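Local coordinates for protein glycosyl hydrolase BlGH5_18 (PDB 7LQX) that probably hydrolyses glycosidic bonds in N-glycans, as a family GH5 subfamily 18 glycoside hydrolase of a gut bifidobacterium, at residues A[166-171]-A[215-220]. Numbering follows the deposited sequence.
Sequences QFSDRP and HPFTPV. With EDO (1,2-ethanediol), chain C.
D169 and H215 make the one hydrogen bond between residues 166-171 and 215-220. The imidazole ND1-H points at OD2 of the carboxylate in a nearly straight bond, with ND1 to OD2 at 2.8 Å. OD2 accepts through its anti lone pair; it lies close to the plane of the H215 ring and meets it at its edge, and the carboxylate is nearly coplanar with the ring (16°). D169 has CG anti to the backbone N (chi1 -156°), which carries the carboxylate across to the histidine. Its other oxygen, OD1, is taken by its own segment: the backbone N of R170 donates to it from above the carboxylate plane in a bond bent to 131°. Two donors thus hold the carboxylate, one at each oxygen, and H215 is fixed in turn at both ring nitrogens, since NE2 is hydrogen-bonded to ND2 of N165.

Both segments belong to connections of the GH5 (beta/alpha)8 barrel: 166-171 lies in the loop between strand 155-159 and helix 180-191, while 215-220 leads into helix 219-224, which precedes strand 229-233.

Much of the remaining packing gathers round S168. Its hydroxyl is hydrogen-bonded to the carbonyl O of N165, and the same OG lies against three neighbours of the facing segment: CE1 of H215 at 3.5 Å, CG of P216 also at 3.5 Å, and the edge of the F217 ring, where CD1 is 3.7 Å from OG. D169 OD2 also lies against CD of P216, at 3.8 Å. Beyond S168, F217 packs on I183 and W186 of helix 180-191.

A 1,2-ethanediol, probably from the crystallisation liquor, sits beside the histidine. Its O2 donates to the carbonyl O of R170 at 2.8 Å, its C2 comes within 3.6 Å of CE1 of H215, and N206 ND2 gives it a further hydrogen bond.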
loop_
_atom_site.group_PDB
_atom_site.type_symbol
_atom_site.label_atom_id
_atom_site.label_comp_id
_atom_site.label_asym_id
_atom_site.label_seq_id
_atom_site.Cartn_x
_atom_site.Cartn_y
_atom_site.Cartn_z
ATOM N N GLN A 166 -0.412 2.898 -16.819
ATOM C CA GLN A 166 0.910 3.194 -16.270
ATOM C C GLN A 166 1.494 2.015 -15.501
ATOM O O GLN A 166 2.707 1.991 -15.266
ATOM C CB GLN A 166 0.870 4.454 -15.403
ATOM C CG GLN A 166 0.170 4.291 -14.057
ATOM C CD GLN A 166 1.128 4.093 -12.894
ATOM O OE1 GLN A 166 2.158 4.757 -12.803
ATOM N NE2 GLN A 166 0.786 3.173 -12.001
ATOM N N PHE A 167 0.670 1.039 -15.124
ATOM C CA PHE A 167 1.178 -0.175 -14.493
ATOM C C PHE A 167 1.709 -1.202 -15.489
ATOM O O PHE A 167 2.358 -2.166 -15.074
ATOM C CB PHE A 167 0.074 -0.860 -13.688
ATOM C CG PHE A 167 -0.280 -0.162 -12.412
ATOM C CD1 PHE A 167 0.563 -0.215 -11.305
ATOM C CD2 PHE A 167 -1.469 0.544 -12.305
ATOM C CE1 PHE A 167 0.227 0.434 -10.130
ATOM C CE2 PHE A 167 -1.809 1.182 -11.131
ATOM C CZ PHE A 167 -0.955 1.129 -10.045
ATOM N N SER A 168 1.442 -1.036 -16.779
ATOM C CA SER A 168 1.550 -2.128 -17.733
ATOM C C SER A 168 2.838 -2.152 -18.540
ATOM O O SER A 168 2.984 -3.037 -19.397
ATOM C CB SER A 168 0.387 -2.055 -18.738
ATOM O OG SER A 168 0.570 -0.991 -19.674
ATOM N N ASP A 169 3.753 -1.211 -18.335
ATOM C CA ASP A 169 4.853 -1.039 -19.278
ATOM C C ASP A 169 5.984 -0.278 -18.604
ATOM O O ASP A 169 5.814 0.312 -17.532
ATOM C CB ASP A 169 4.340 -0.293 -20.518
ATOM C CG ASP A 169 5.166 -0.542 -21.780
ATOM O OD1 ASP A 169 6.210 -1.231 -21.743
ATOM O OD2 ASP A 169 4.733 -0.036 -22.837
ATOM N N ARG A 170 7.153 -0.317 -19.250
ATOM C CA ARG A 170 8.247 0.552 -18.863
ATOM C C ARG A 170 7.747 1.998 -18.911
ATOM O O ARG A 170 6.928 2.347 -19.756
ATOM C CB ARG A 170 9.409 0.399 -19.846
ATOM C CG ARG A 170 10.103 -0.947 -19.786
ATOM C CD ARG A 170 11.147 -1.081 -20.885
ATOM N NE ARG A 170 12.191 -2.039 -20.532
ATOM C CZ ARG A 170 13.317 -1.721 -19.896
ATOM N NH1 ARG A 170 13.556 -0.466 -19.537
ATOM N NH2 ARG A 170 14.207 -2.663 -19.619
ATOM N N PRO A 171 8.241 2.864 -18.015
ATOM C CA PRO A 171 9.308 2.600 -17.050
ATOM C C PRO A 171 8.810 2.267 -15.651
ATOM O O PRO A 171 9.517 2.512 -14.671
ATOM C CB PRO A 171 10.063 3.935 -17.024
ATOM C CG PRO A 171 8.988 4.937 -17.190
ATOM C CD PRO A 171 7.949 4.306 -18.112
ATOM N N HIS A 215 3.101 -0.252 -26.778
ATOM C CA HIS A 215 2.413 -0.170 -25.497
ATOM C C HIS A 215 1.125 -0.996 -25.572
ATOM O O HIS A 215 0.415 -0.952 -26.575
ATOM C CB HIS A 215 2.101 1.295 -25.228
ATOM C CG HIS A 215 1.576 1.585 -23.863
ATOM N ND1 HIS A 215 2.299 1.343 -22.714
ATOM C CD2 HIS A 215 0.416 2.157 -23.466
ATOM C CE1 HIS A 215 1.597 1.741 -21.670
ATOM N NE2 HIS A 215 0.447 2.224 -22.096
ATOM N N PRO A 216 0.816 -1.802 -24.551
ATOM C CA PRO A 216 -0.312 -2.744 -24.689
ATOM C C PRO A 216 -1.682 -2.098 -24.666
ATOM O O PRO A 216 -2.644 -2.744 -25.099
ATOM C CB PRO A 216 -0.127 -3.718 -23.516
ATOM C CG PRO A 216 0.663 -2.966 -22.529
ATOM C CD PRO A 216 1.558 -2.020 -23.296
ATOM N N PHE A 217 -1.813 -0.870 -24.181
ATOM C CA PHE A 217 -3.042 -0.101 -24.345
ATOM C C PHE A 217 -2.904 0.704 -25.629
ATOM O O PHE A 217 -1.855 1.307 -25.865
ATOM C CB PHE A 217 -3.232 0.814 -23.142
ATOM C CG PHE A 217 -3.678 0.094 -21.907
ATOM C CD1 PHE A 217 -2.783 -0.626 -21.125
ATOM C CD2 PHE A 217 -5.002 0.140 -21.525
ATOM C CE1 PHE A 217 -3.219 -1.278 -20.000
ATOM C CE2 PHE A 217 -5.435 -0.503 -20.398
ATOM C CZ PHE A 217 -4.548 -1.218 -19.642
ATOM N N THR A 218 -3.934 0.694 -26.464
ATOM C CA THR A 218 -3.816 1.160 -27.838
ATOM C C THR A 218 -4.837 2.225 -28.197
ATOM O O THR A 218 -5.901 2.323 -27.580
ATOM C CB THR A 218 -4.036 -0.015 -28.807
ATOM O OG1 THR A 218 -5.406 -0.419 -28.683
ATOM C CG2 THR A 218 -3.110 -1.188 -28.500
ATOM N N PRO A 219 -4.551 3.016 -29.234
ATOM C CA PRO A 219 -5.559 3.975 -29.727
ATOM C C PRO A 219 -6.901 3.347 -30.068
ATOM O O PRO A 219 -7.950 3.934 -29.764
ATOM C CB PRO A 219 -4.873 4.575 -30.965
ATOM C CG PRO A 219 -3.403 4.490 -30.629
ATOM C CD PRO A 219 -3.250 3.179 -29.908
ATOM N N VAL A 220 -6.902 2.180 -30.710
ATOM C CA VAL A 220 -8.168 1.544 -31.064
ATOM C C VAL A 220 -8.991 1.231 -29.816
ATOM O O VAL A 220 -10.209 1.457 -29.791
ATOM C CB VAL A 220 -7.925 0.302 -31.945
ATOM C CG1 VAL A 220 -9.177 -0.558 -32.037
ATOM C CG2 VAL A 220 -7.449 0.731 -33.336
HETATM C C1 EDO C . 2.682 4.717 -19.867
HETATM O O1 EDO C . 2.712 5.180 -18.514
HETATM C C2 EDO C . 3.991 4.015 -20.205
HETATM O O2 EDO C . 4.271 3.010 -19.223
#